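Local coordinates for protein 4'-phospho-dehydrooxetanocin synthase (Bacillus megaterium, PDB 5UL2) that catalyses the oxidative ring contraction of dAMP to an oxetane aldehyde in oxetanocin A biosynthesis, using cobalamin and a [4Fe-4S] cluster with S-adenosylmethionine, at residues 373-378 and 413-418; 545-550 and 576-581; 140-145 and 288-293. All coordinates share one frame; numbering follows the deposited sequence.

The three contacts lie in separate parts of the chain, their centres 29 to 36 Å apart, and none touches another. Contact 3 comes first along the sequence, joining helix 140-149 of the cobalamin-binding Rossmann fold to the 288-293 loop that leads toward the radical AdoMet barrel. Contact 1 follows within the barrel domain, where helices 374-386 and 410-426 pack side by side. Contact 2 comes last and brings together the loops before and after helix 551-563. Contacts 2 and 3 lie near cofactor-binding residues, whereas contact 1 is remote from them. Together they include a domain junction, the helical layer of the barrel and a loop pairing that carries an S-adenosylmethionine-binding residue.

Contact 1 of 3, residues 373-378 and 413-418; sequences TEAQRI and NVERLK. With EDO (1,2-ethanediol), chain R.
Ala-375 and Arg-416 mark the closest backbone approach of two nearly parallel helices, with their CA atoms 6.6 Å apart. The axes of the segments 374-378 and 413-418 run 9.8 Å from each other at closest approach and make an angle of 15°. The interface is small, burying 192 Å² in total. At its middle the CB of Ala-375 points toward helix 410-426 and meets the CG methylene of Glu-415 at 4.2 Å. Arg-416 NH1 lies at the same distance from this methyl, on an oblique approach.

On one flank of the alanine, Glu-374 and Arg-416 form the salt bridge of the contact. NH1 of Arg-416 donates to OE1 of Glu-374 over 3.1 Å in an almost straight bond, with 171° at the hydrogen. The carboxylate oxygen lies in the guanidinium plane and is approached on its anti side, and the two flat groups stand nearly perpendicular. Glu-374 reaches this point because its chain starts with CG between the backbone N and carbonyl carbon (chi1 66°) and bends again at the next bond. Both charged groups have a further partner: OE2 of Glu-374 accepts from the backbone N of Leu-369, and NE of Arg-416 donates to the carbonyl of Ser-402. These bonds hold each end of the buried ion pair. On the other flank, the ends of Glu-415 and the more exposed Gln-376 approach each other, and OE2 of Glu-415 makes a weak hydrogen bond to a 1,2-ethanediol molecule.

In the chain, helix 374-386 comes after strand 357-360 and helix 410-426 after strand 393-398, two strands that pair in parallel. Ala-375 also touches Met-419, one turn further along helix 410-426, while Val-414 and Lys-418 of that helix pack on Tyr-510 of helix 510-519.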
ATOM      1  N   THR A 373       8.810  14.631 -18.806  1.00 64.04           N
ATOM      2  CA  THR A 373       7.822  13.818 -19.502  1.00 63.53           C
ATOM      3  C   THR A 373       7.032  12.897 -18.575  1.00 58.36           C
ATOM      4  O   THR A 373       6.255  12.073 -19.071  1.00 51.45           O
ATOM      5  CB  THR A 373       8.502  12.984 -20.593  1.00 62.56           C
ATOM      6  OG1 THR A 373       9.581  12.234 -20.021  1.00 67.36           O
ATOM      7  CG2 THR A 373       9.040  13.882 -21.693  1.00 68.22           C
ATOM      8  N   GLU A 374       7.202  13.004 -17.254  1.00 62.13           N
ATOM      9  CA  GLU A 374       6.434  12.141 -16.361  1.00 59.05           C
ATOM     10  C   GLU A 374       4.951  12.483 -16.417  1.00 50.49           C
ATOM     11  O   GLU A 374       4.101  11.587 -16.354  1.00 51.04           O
ATOM     12  CB  GLU A 374       6.960  12.238 -14.926  1.00 49.14           C
ATOM     13  CG  GLU A 374       6.777  13.590 -14.251  1.00 51.13           C
ATOM     14  CD  GLU A 374       7.879  14.569 -14.596  1.00 63.10           C
ATOM     15  OE1 GLU A 374       7.878  15.688 -14.038  1.00 60.26           O
ATOM     16  OE2 GLU A 374       8.748  14.216 -15.421  1.00 54.84           O
ATOM     17  N   ALA A 375       4.624  13.771 -16.548  1.00 48.83           N
ATOM     18  CA  ALA A 375       3.225  14.166 -16.663  1.00 50.96           C
ATOM     19  C   ALA A 375       2.611  13.623 -17.945  1.00 47.01           C
ATOM     20  O   ALA A 375       1.438  13.235 -17.964  1.00 49.63           O
ATOM     21  CB  ALA A 375       3.099  15.689 -16.607  1.00 51.48           C
ATOM     22  N   GLN A 376       3.395  13.578 -19.025  1.00 50.47           N
ATOM     23  CA  GLN A 376       2.885  13.046 -20.282  1.00 42.04           C
ATOM     24  C   GLN A 376       2.616  11.551 -20.190  1.00 46.95           C
ATOM     25  O   GLN A 376       1.687  11.051 -20.836  1.00 43.69           O
ATOM     26  CB  GLN A 376       3.865  13.342 -21.417  1.00 42.23           C
ATOM     27  CG  GLN A 376       3.288  13.091 -22.798  1.00 48.74           C
ATOM     28  CD  GLN A 376       2.046  13.919 -23.061  1.00 50.76           C
ATOM     29  OE1 GLN A 376       0.991  13.386 -23.407  1.00 54.71           O
ATOM     30  NE2 GLN A 376       2.165  15.231 -22.896  1.00 52.16           N
ATOM     31  N   ARG A 377       3.411  10.823 -19.400  1.00 43.43           N
ATOM     32  CA  ARG A 377       3.125   9.411 -19.173  1.00 40.16           C
ATOM     33  C   ARG A 377       1.773   9.239 -18.497  1.00 41.36           C
ATOM     34  O   ARG A 377       0.956   8.413 -18.916  1.00 38.81           O
ATOM     35  CB  ARG A 377       4.228   8.766 -18.329  1.00 42.37           C
ATOM     36  CG  ARG A 377       4.066   7.254 -18.166  1.00 38.65           C
ATOM     37  CD  ARG A 377       5.092   6.669 -17.204  1.00 46.76           C
ATOM     38  NE  ARG A 377       4.660   6.757 -15.810  1.00 46.33           N
ATOM     39  CZ  ARG A 377       4.245   5.721 -15.088  1.00 40.46           C
ATOM     40  NH1 ARG A 377       4.212   4.508 -15.625  1.00 38.64           N
ATOM     41  NH2 ARG A 377       3.872   5.895 -13.826  1.00 42.06           N
ATOM     42  N   ILE A 378       1.518  10.028 -17.450  1.00 38.75           N
ATOM     43  CA  ILE A 378       0.249   9.930 -16.737  1.00 42.31           C
ATOM     44  C   ILE A 378      -0.905  10.324 -17.648  1.00 44.59           C
ATOM     45  O   ILE A 378      -1.950   9.663 -17.672  1.00 41.51           O
ATOM     46  CB  ILE A 378       0.286  10.789 -15.460  1.00 40.11           C
ATOM     47  CG1 ILE A 378       1.370  10.279 -14.509  1.00 40.73           C
ATOM     48  CG2 ILE A 378      -1.066  10.780 -14.779  1.00 37.26           C
ATOM     49  CD1 ILE A 378       1.231   8.807 -14.153  1.00 32.74           C
ATOM     50  N   ASN A 413       3.720  24.078 -13.766  1.00 45.61           N
ATOM     51  CA  ASN A 413       2.572  23.879 -12.888  1.00 45.74           C
ATOM     52  C   ASN A 413       1.277  23.737 -13.680  1.00 48.71           C
ATOM     53  O   ASN A 413       0.426  22.909 -13.338  1.00 52.15           O
ATOM     54  CB  ASN A 413       2.470  25.032 -11.890  1.00 42.94           C
ATOM     55  CG  ASN A 413       3.448  24.895 -10.742  1.00 52.58           C
ATOM     56  OD1 ASN A 413       3.180  24.195  -9.766  1.00 56.35           O
ATOM     57  ND2 ASN A 413       4.590  25.565 -10.851  1.00 48.66           N
ATOM     58  N   VAL A 414       1.107  24.534 -14.739  1.00 54.47           N
ATOM     59  CA  VAL A 414      -0.112  24.444 -15.537  1.00 53.16           C
ATOM     60  C   VAL A 414      -0.200  23.088 -16.227  1.00 46.03           C
ATOM     61  O   VAL A 414      -1.284  22.502 -16.336  1.00 50.97           O
ATOM     62  CB  VAL A 414      -0.184  25.606 -16.546  1.00 48.33           C
ATOM     63  CG1 VAL A 414      -1.388  25.448 -17.457  1.00 43.08           C
ATOM     64  CG2 VAL A 414      -0.256  26.932 -15.812  1.00 46.37           C
ATOM     65  N   GLU A 415       0.936  22.563 -16.693  1.00 44.05           N
ATOM     66  CA  GLU A 415       0.945  21.214 -17.251  1.00 48.70           C
ATOM     67  C   GLU A 415       0.588  20.175 -16.196  1.00 55.08           C
ATOM     68  O   GLU A 415      -0.065  19.172 -16.508  1.00 51.95           O
ATOM     69  CB  GLU A 415       2.312  20.906 -17.865  1.00 60.86           C
ATOM     70  CG  GLU A 415       2.494  19.461 -18.322  1.00 62.12           C
ATOM     71  CD  GLU A 415       1.961  19.204 -19.721  1.00 75.54           C
ATOM     72  OE1 GLU A 415       2.331  18.167 -20.315  1.00 79.64           O
ATOM     73  OE2 GLU A 415       1.181  20.037 -20.232  1.00 74.83           O
ATOM     74  N   ARG A 416       0.997  20.399 -14.944  1.00 46.30           N
ATOM     75  CA  ARG A 416       0.602  19.496 -13.870  1.00 42.62           C
ATOM     76  C   ARG A 416      -0.898  19.560 -13.621  1.00 42.63           C
ATOM     77  O   ARG A 416      -1.540  18.526 -13.399  1.00 46.34           O
ATOM     78  CB  ARG A 416       1.369  19.825 -12.591  1.00 50.82           C
ATOM     79  CG  ARG A 416       2.700  19.116 -12.467  1.00 49.81           C
ATOM     80  CD  ARG A 416       2.508  17.613 -12.443  1.00 44.79           C
ATOM     81  NE  ARG A 416       3.408  16.971 -11.488  1.00 51.29           N
ATOM     82  CZ  ARG A 416       4.623  16.528 -11.789  1.00 47.92           C
ATOM     83  NH1 ARG A 416       5.088  16.654 -13.024  1.00 51.33           N
ATOM     84  NH2 ARG A 416       5.372  15.959 -10.854  1.00 58.47           N
ATOM     85  N   LEU A 417      -1.474  20.763 -13.644  1.00 45.37           N
ATOM     86  CA  LEU A 417      -2.917  20.887 -13.475  1.00 42.73           C
ATOM     87  C   LEU A 417      -3.658  20.120 -14.564  1.00 46.82           C
ATOM     88  O   LEU A 417      -4.640  19.422 -14.284  1.00 45.52           O
ATOM     89  CB  LEU A 417      -3.320  22.361 -13.476  1.00 42.10           C
ATOM     90  CG  LEU A 417      -4.802  22.658 -13.243  1.00 43.93           C
ATOM     91  CD1 LEU A 417      -5.266  22.060 -11.927  1.00 48.38           C
ATOM     92  CD2 LEU A 417      -5.055  24.154 -13.270  1.00 49.85           C
ATOM     93  N   LYS A 418      -3.187  20.227 -15.808  1.00 48.35           N
ATOM     94  CA  LYS A 418      -3.768  19.447 -16.895  1.00 50.73           C
ATOM     95  C   LYS A 418      -3.657  17.952 -16.621  1.00 48.40           C
ATOM     96  O   LYS A 418      -4.612  17.199 -16.849  1.00 51.43           O
ATOM     97  CB  LYS A 418      -3.082  19.805 -18.214  1.00 46.37           C
ATOM     98  CG  LYS A 418      -3.459  18.911 -19.382  1.00 49.61           C
ATOM     99  CD  LYS A 418      -2.791  19.378 -20.667  1.00 59.71           C
ATOM    100  CE  LYS A 418      -3.238  18.544 -21.858  1.00 63.02           C
ATOM    101  NZ  LYS A 418      -2.621  19.018 -23.129  1.00 63.13           N
TER
HETATM  102  C1  EDO R 817      -1.465  23.452 -22.117  1.00 66.35           C
HETATM  103  O1  EDO R 817      -2.416  24.019 -21.210  1.00 67.07           O
HETATM  104  C2  EDO R 817      -0.713  22.335 -21.408  1.00 67.89           C
HETATM  105  O2  EDO R 817      -0.208  22.831 -20.164  1.00 63.47           O

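Contact 2 of 3, residues 545-550 and 576-581; sequences EILMNT and MNMGRY. With EDO (1,2-ethanediol), chain C.
Arg-580 lies against Leu-547 and Glu-545 where the two loop segments come together, and its side chain can be followed atom by atom. CB rests on the CD2 methyl of Leu-547 at 3.7 Å. With CG anti to the backbone N (chi1 -179°), the chain then passes the carbonyl of Ile-546, whose O is near CG. CD lies alongside the CB and CG methylenes of Glu-545. Beyond it the chain turns at chi3, bringing NH1 to OE1 of Glu-545 at 3.4 Å in a weak, bent salt bridge; the carboxylate lies at the edge of the guanidinium, with the two planes 66° apart.

The backbones form a single beta bridge between Leu-547 and Arg-580. Tyr-581 N donates to Ile-546 O, and Met-548 N donates to Gly-579 O, each at 2.9 Å. A water joins Ile-546 N to Tyr-581 O. Further along, the Tyr-581 ring has Leu-547 O near its edge, while CG of selenomethionine Met-548 lies 3.9 Å from its CZ.

Glu-545 binds S-adenosylmethionine, and Leu-547 touches Pro-322, a cobalamin-binding residue. The chemistry thus combines two backbone hydrogen bonds with a weak ionic one: the bridge probably fixes the course of this loop, while Arg-580 may help to orient the Glu-545 carboxylate.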
ATOM      1  N   GLU A 545       5.332   8.208  15.223  1.00 47.49           N
ATOM      2  CA  GLU A 545       5.853   6.902  15.600  1.00 50.18           C
ATOM      3  C   GLU A 545       7.177   6.696  14.881  1.00 48.30           C
ATOM      4  O   GLU A 545       7.214   6.645  13.647  1.00 48.20           O
ATOM      5  CB  GLU A 545       4.865   5.790  15.253  1.00 49.74           C
ATOM      6  CG  GLU A 545       3.560   5.861  16.029  1.00 64.65           C
ATOM      7  CD  GLU A 545       2.648   4.685  15.745  1.00 73.24           C
ATOM      8  OE1 GLU A 545       3.140   3.661  15.229  1.00 82.65           O
ATOM      9  OE2 GLU A 545       1.438   4.783  16.035  1.00 77.93           O
ATOM     10  N   ILE A 546       8.256   6.591  15.647  1.00 44.51           N
ATOM     11  CA  ILE A 546       9.598   6.498  15.085  1.00 47.46           C
ATOM     12  C   ILE A 546       9.940   5.034  14.850  1.00 50.97           C
ATOM     13  O   ILE A 546       9.855   4.209  15.767  1.00 54.00           O
ATOM     14  CB  ILE A 546      10.628   7.166  16.008  1.00 42.29           C
ATOM     15  CG1 ILE A 546      10.213   8.607  16.301  1.00 40.81           C
ATOM     16  CG2 ILE A 546      12.002   7.131  15.369  1.00 40.92           C
ATOM     17  CD1 ILE A 546      11.138   9.325  17.249  1.00 47.09           C
ATOM     18  N   LEU A 547      10.328   4.714  13.623  1.00 44.67           N
ATOM     19  CA  LEU A 547      10.677   3.360  13.226  1.00 45.57           C
ATOM     20  C   LEU A 547      12.185   3.233  13.057  1.00 48.68           C
ATOM     21  O   LEU A 547      12.922   4.222  13.023  1.00 48.16           O
ATOM     22  CB  LEU A 547       9.962   2.972  11.926  1.00 43.82           C
ATOM     23  CG  LEU A 547       8.436   2.938  11.970  1.00 46.68           C
ATOM     24  CD1 LEU A 547       7.875   2.542  10.613  1.00 34.64           C
ATOM     25  CD2 LEU A 547       7.957   1.983  13.049  1.00 49.11           C
HETATM   26  N   MSE A 548      12.635   1.988  12.949  1.00 50.52           N
HETATM   27  CA  MSE A 548      14.031   1.696  12.671  1.00 41.38           C
HETATM   28  C   MSE A 548      14.446   2.213  11.303  1.00 40.21           C
HETATM   29  O   MSE A 548      13.626   2.296  10.387  1.00 46.89           O
HETATM   30  CB  MSE A 548      14.285   0.193  12.737  1.00 49.32           C
HETATM   31  CG  MSE A 548      14.698  -0.326  14.091  1.00 60.94           C
HETATM   32 SE   MSE A 548      15.277  -2.178  13.930  1.00 86.91          SE
HETATM   33  CE  MSE A 548      13.637  -3.067  14.449  1.00 55.68           C
ATOM     34  N   ASN A 549      15.729   2.553  11.178  1.00 39.70           N
ATOM     35  CA  ASN A 549      16.342   2.915   9.900  1.00 38.61           C
ATOM     36  C   ASN A 549      15.655   4.116   9.255  1.00 43.28           C
ATOM     37  O   ASN A 549      15.590   4.226   8.027  1.00 37.61           O
ATOM     38  CB  ASN A 549      16.360   1.719   8.945  1.00 37.58           C
ATOM     39  CG  ASN A 549      17.108   0.535   9.522  1.00 48.34           C
ATOM     40  OD1 ASN A 549      18.092   0.704  10.241  1.00 52.38           O
ATOM     41  ND2 ASN A 549      16.641  -0.673   9.219  1.00 50.85           N
ATOM     42  N   THR A 550      15.137   5.023  10.078  1.00 38.68           N
ATOM     43  CA  THR A 550      14.563   6.264   9.595  1.00 46.42           C
ATOM     44  C   THR A 550      15.477   7.432   9.940  1.00 47.68           C
ATOM     45  O   THR A 550      16.030   7.477  11.046  1.00 40.44           O
ATOM     46  CB  THR A 550      13.180   6.517  10.207  1.00 41.66           C
ATOM     47  OG1 THR A 550      13.293   6.563  11.633  1.00 39.26           O
ATOM     48  CG2 THR A 550      12.211   5.415   9.814  1.00 44.27           C
HETATM   49  N   MSE A 576       9.509  -5.593  18.708  1.00 87.51           N
HETATM   50  CA  MSE A 576      10.029  -6.733  17.957  1.00 85.91           C
HETATM   51  C   MSE A 576       9.145  -7.102  16.769  1.00 83.29           C
HETATM   52  O   MSE A 576       9.599  -7.754  15.829  1.00 80.79           O
HETATM   53  CB  MSE A 576      10.197  -7.941  18.880  1.00 82.67           C
HETATM   54  CG  MSE A 576      11.271  -7.753  19.941  1.00108.80           C
HETATM   55 SE   MSE A 576      11.414  -9.262  21.167  1.00212.21          SE
HETATM   56  CE  MSE A 576      12.912  -8.634  22.248  1.00153.45           C
ATOM     57  N   ASN A 577       7.881  -6.680  16.813  1.00 79.62           N
ATOM     58  CA  ASN A 577       6.943  -6.975  15.736  1.00 75.37           C
ATOM     59  C   ASN A 577       6.877  -5.872  14.691  1.00 76.25           C
ATOM     60  O   ASN A 577       6.613  -6.155  13.516  1.00 73.46           O
ATOM     61  CB  ASN A 577       5.541  -7.210  16.308  1.00 70.71           C
ATOM     62  CG  ASN A 577       4.507  -7.495  15.230  1.00 68.58           C
ATOM     63  OD1 ASN A 577       4.808  -8.121  14.213  1.00 67.70           O
ATOM     64  ND2 ASN A 577       3.282  -7.033  15.449  1.00 68.90           N
HETATM   65  N   MSE A 578       7.122  -4.629  15.081  1.00 78.61           N
HETATM   66  CA  MSE A 578       6.859  -3.497  14.207  1.00 75.37           C
HETATM   67  C   MSE A 578       8.126  -2.707  13.888  1.00 61.74           C
HETATM   68  O   MSE A 578       8.222  -2.063  12.843  1.00 56.12           O
HETATM   69  CB  MSE A 578       5.811  -2.595  14.857  1.00 81.61           C
HETATM   70  CG  MSE A 578       5.294  -1.472  13.989  1.00 86.59           C
HETATM   71 SE   MSE A 578       3.543  -0.878  14.608  1.00124.13          SE
HETATM   72  CE  MSE A 578       3.523   0.901  13.812  1.00 80.19           C
ATOM     73  N   GLY A 579       9.104  -2.774  14.787  1.00 60.30           N
ATOM     74  CA  GLY A 579      10.322  -2.013  14.615  1.00 49.75           C
ATOM     75  C   GLY A 579      10.241  -0.584  15.090  1.00 54.74           C
ATOM     76  O   GLY A 579      11.001   0.263  14.612  1.00 53.35           O
ATOM     77  N   ARG A 580       9.344  -0.289  16.025  1.00 55.28           N
ATOM     78  CA  ARG A 580       9.096   1.068  16.482  1.00 55.70           C
ATOM     79  C   ARG A 580       9.812   1.308  17.804  1.00 53.55           C
ATOM     80  O   ARG A 580       9.716   0.492  18.725  1.00 60.38           O
ATOM     81  CB  ARG A 580       7.594   1.310  16.641  1.00 56.50           C
ATOM     82  CG  ARG A 580       7.219   2.709  17.086  1.00 62.41           C
ATOM     83  CD  ARG A 580       5.741   2.780  17.417  1.00 66.17           C
ATOM     84  NE  ARG A 580       5.381   1.800  18.438  1.00 73.87           N
ATOM     85  CZ  ARG A 580       4.140   1.571  18.850  1.00 83.25           C
ATOM     86  NH1 ARG A 580       3.128   2.251  18.326  1.00 76.56           N
ATOM     87  NH2 ARG A 580       3.909   0.659  19.784  1.00 93.74           N
ATOM     88  N   TYR A 581      10.533   2.422  17.889  1.00 48.16           N
ATOM     89  CA  TYR A 581      11.142   2.828  19.146  1.00 49.49           C
ATOM     90  C   TYR A 581      10.096   3.437  20.073  1.00 55.90           C
ATOM     91  O   TYR A 581       9.117   4.045  19.629  1.00 63.95           O
ATOM     92  CB  TYR A 581      12.255   3.848  18.910  1.00 46.45           C
ATOM     93  CG  TYR A 581      13.435   3.348  18.110  1.00 57.19           C
ATOM     94  CD1 TYR A 581      14.383   2.512  18.684  1.00 56.69           C
ATOM     95  CD2 TYR A 581      13.617   3.738  16.790  1.00 53.08           C
ATOM     96  CE1 TYR A 581      15.470   2.062  17.958  1.00 61.04           C
ATOM     97  CE2 TYR A 581      14.702   3.294  16.057  1.00 50.77           C
ATOM     98  CZ  TYR A 581      15.627   2.458  16.647  1.00 51.79           C
ATOM     99  OH  TYR A 581      16.709   2.013  15.922  1.00 62.77           O
TER
HETATM  100  C1  EDO C 802       4.053   7.108  10.576  1.00 55.59           C
HETATM  101  O1  EDO C 802       5.450   7.015  10.870  1.00 61.70           O
HETATM  102  C2  EDO C 802       3.473   8.311  11.307  1.00 49.88           C
HETATM  103  O2  EDO C 802       3.835   8.245  12.691  1.00 49.79           O
HETATM  104  O   HOH W   1       7.802   6.130  18.485  1.00 52.12           O

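Contact 3 of 3, residues 140-145 and 288-293; sequences TGTLSS and PTPSLD
Gly-141 and Ser-291 meet where residues 141-145 of helix 140-149 lie against the extended loop 288-293, the closest backbone approach being 4.1 Å between the CA atoms of Thr-142 and Pro-290. The link is made by Ser-291 N, which donates to Gly-141 O over 2.9 Å in a practically straight bond (177° at the hydrogen). This donor stands well above the carbonyl plane; the same oxygen also accepts the helical bond from Ser-145 N and a bond from the hydroxyl of Ser-144.

Ser-291 points its CB at the helix, and with OG anti to its own carbonyl carbon (chi1 -63°) the hydroxyl comes to 2.7 Å from Ser-144 OG. Gly-141 O is a second, weaker acceptor within reach of Ser-291 OG, so the direction of its proton is not settled. To one side, the CG2 methyl of Thr-142 packs on CB of Pro-290 at 3.8 Å, while its OG1 bonds back to the carbonyl of Ser-139. At the other end of the contact, CG of Pro-288 lies 3.4 Å from Ser-145 OG, which is near both Thr-142 O of the helix and Thr-289 O of the loop.

Ser-139, next to segment 140-145 in sequence, and Glu-242, which Thr-142 touches, both bind cobalamin. Proline rings pack beside a small cluster of buried serine hydroxyls, and the glycine brings no side chain between helix and loop. Gly-141 O accepts from three donors, Ser-291 N, Ser-144 OG and Ser-145 N, and the hydroxyls of Ser-144 and Ser-291 pair beside it, consistent with a buried, hydrogen-bonded seam between the Rossmann domain and the chain leading to the barrel.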
ATOM      1  N   THR A 140       2.795  -9.478  -4.339  1.00 37.82           N
ATOM      2  CA  THR A 140       3.497 -10.760  -4.345  1.00 39.43           C
ATOM      3  C   THR A 140       3.266 -11.543  -5.637  1.00 42.11           C
ATOM      4  O   THR A 140       4.093 -12.389  -5.996  1.00 38.59           O
ATOM      5  CB  THR A 140       3.065 -11.587  -3.126  1.00 46.38           C
ATOM      6  OG1 THR A 140       3.314 -10.837  -1.930  1.00 55.04           O
ATOM      7  CG2 THR A 140       3.831 -12.901  -3.045  1.00 35.27           C
ATOM      8  N   GLY A 141       2.176 -11.262  -6.355  1.00 34.24           N
ATOM      9  CA  GLY A 141       1.923 -11.923  -7.622  1.00 35.73           C
ATOM     10  C   GLY A 141       2.867 -11.526  -8.741  1.00 35.74           C
ATOM     11  O   GLY A 141       2.949 -12.240  -9.746  1.00 36.08           O
ATOM     12  N   THR A 142       3.573 -10.399  -8.598  1.00 30.11           N
ATOM     13  CA  THR A 142       4.568 -10.026  -9.602  1.00 39.51           C
ATOM     14  C   THR A 142       5.805 -10.909  -9.512  1.00 34.03           C
ATOM     15  O   THR A 142       6.428 -11.210 -10.537  1.00 34.17           O
ATOM     16  CB  THR A 142       4.970  -8.557  -9.451  1.00 34.89           C
ATOM     17  OG1 THR A 142       5.548  -8.347  -8.157  1.00 36.18           O
ATOM     18  CG2 THR A 142       3.763  -7.647  -9.626  1.00 30.32           C
ATOM     19  N   LEU A 143       6.179 -11.322  -8.302  1.00 35.16           N
ATOM     20  CA  LEU A 143       7.285 -12.260  -8.148  1.00 35.01           C
ATOM     21  C   LEU A 143       6.968 -13.591  -8.818  1.00 35.97           C
ATOM     22  O   LEU A 143       7.823 -14.177  -9.492  1.00 40.13           O
ATOM     23  CB  LEU A 143       7.590 -12.450  -6.663  1.00 35.09           C
ATOM     24  CG  LEU A 143       8.729 -13.389  -6.277  1.00 47.17           C
ATOM     25  CD1 LEU A 143       9.989 -13.044  -7.051  1.00 47.88           C
ATOM     26  CD2 LEU A 143       8.976 -13.306  -4.780  1.00 50.32           C
ATOM     27  N   SER A 144       5.736 -14.075  -8.657  1.00 33.64           N
ATOM     28  CA  SER A 144       5.339 -15.306  -9.329  1.00 36.91           C
ATOM     29  C   SER A 144       5.245 -15.110 -10.837  1.00 35.42           C
ATOM     30  O   SER A 144       5.698 -15.964 -11.607  1.00 31.57           O
ATOM     31  CB  SER A 144       4.006 -15.802  -8.772  1.00 32.27           C
ATOM     32  OG  SER A 144       3.034 -14.776  -8.805  1.00 44.58           O
ATOM     33  N   SER A 145       4.662 -13.991 -11.280  1.00 29.42           N
ATOM     34  CA  SER A 145       4.498 -13.782 -12.716  1.00 35.77           C
ATOM     35  C   SER A 145       5.840 -13.597 -13.414  1.00 33.20           C
ATOM     36  O   SER A 145       5.995 -14.010 -14.568  1.00 34.60           O
ATOM     37  CB  SER A 145       3.587 -12.585 -12.986  1.00 30.52           C
ATOM     38  OG  SER A 145       4.183 -11.363 -12.579  1.00 35.48           O
ATOM     39  N   PRO A 288       5.883  -8.768 -15.423  1.00 30.93           N
ATOM     40  CA  PRO A 288       4.585  -8.656 -16.096  1.00 29.47           C
ATOM     41  C   PRO A 288       3.429  -8.436 -15.131  1.00 33.62           C
ATOM     42  O   PRO A 288       3.640  -8.147 -13.949  1.00 29.27           O
ATOM     43  CB  PRO A 288       4.458 -10.004 -16.807  1.00 27.94           C
ATOM     44  CG  PRO A 288       5.129 -10.953 -15.857  1.00 31.23           C
ATOM     45  CD  PRO A 288       6.251 -10.175 -15.180  1.00 30.80           C
ATOM     46  N   THR A 289       2.208  -8.576 -15.644  1.00 34.10           N
ATOM     47  CA  THR A 289       1.006  -8.452 -14.834  1.00 34.09           C
ATOM     48  C   THR A 289       1.091  -9.374 -13.619  1.00 32.12           C
ATOM     49  O   THR A 289       1.462 -10.546 -13.767  1.00 29.55           O
ATOM     50  CB  THR A 289      -0.227  -8.814 -15.667  1.00 37.03           C
ATOM     51  OG1 THR A 289      -0.340  -7.921 -16.783  1.00 39.19           O
ATOM     52  CG2 THR A 289      -1.494  -8.741 -14.820  1.00 36.56           C
ATOM     53  N   PRO A 290       0.766  -8.894 -12.421  1.00 32.90           N
ATOM     54  CA  PRO A 290       0.781  -9.776 -11.248  1.00 37.06           C
ATOM     55  C   PRO A 290      -0.108 -10.994 -11.453  1.00 39.50           C
ATOM     56  O   PRO A 290      -1.185 -10.907 -12.048  1.00 37.80           O
ATOM     57  CB  PRO A 290       0.255  -8.879 -10.120  1.00 37.09           C
ATOM     58  CG  PRO A 290      -0.417  -7.727 -10.813  1.00 36.96           C
ATOM     59  CD  PRO A 290       0.365  -7.522 -12.070  1.00 32.37           C
ATOM     60  N   SER A 291       0.369 -12.141 -10.971  1.00 36.31           N
ATOM     61  CA  SER A 291      -0.429 -13.359 -11.017  1.00 37.59           C
ATOM     62  C   SER A 291      -1.764 -13.138 -10.318  1.00 41.02           C
ATOM     63  O   SER A 291      -1.831 -12.529  -9.247  1.00 35.36           O
ATOM     64  CB  SER A 291       0.320 -14.519 -10.362  1.00 34.17           C
ATOM     65  OG  SER A 291       1.518 -14.820 -11.056  1.00 35.50           O
ATOM     66  N   LEU A 292      -2.833 -13.633 -10.937  1.00 39.41           N
ATOM     67  CA  LEU A 292      -4.187 -13.420 -10.446  1.00 42.21           C
ATOM     68  C   LEU A 292      -4.791 -14.695  -9.865  1.00 36.75           C
ATOM     69  O   LEU A 292      -6.010 -14.867  -9.867  1.00 45.76           O
ATOM     70  CB  LEU A 292      -5.064 -12.854 -11.560  1.00 35.72           C
ATOM     71  CG  LEU A 292      -4.570 -11.479 -12.024  1.00 33.57           C
ATOM     72  CD1 LEU A 292      -5.285 -11.004 -13.281  1.00 34.10           C
ATOM     73  CD2 LEU A 292      -4.722 -10.464 -10.904  1.00 41.85           C
ATOM     74  N   ASP A 293      -3.940 -15.590  -9.353  1.00 39.11           N
ATOM     75  CA  ASP A 293      -4.427 -16.811  -8.717  1.00 46.45           C
ATOM     76  C   ASP A 293      -5.333 -16.506  -7.533  1.00 46.26           C
ATOM     77  O   ASP A 293      -6.193 -17.322  -7.183  1.00 57.52           O
ATOM     78  CB  ASP A 293      -3.252 -17.673  -8.247  1.00 46.66           C
ATOM     79  CG  ASP A 293      -2.285 -18.016  -9.362  1.00 47.16           C
ATOM     80  OD1 ASP A 293      -2.214 -17.258 -10.352  1.00 47.70           O
ATOM     81  OD2 ASP A 293      -1.597 -19.053  -9.248  1.00 50.81           O
TER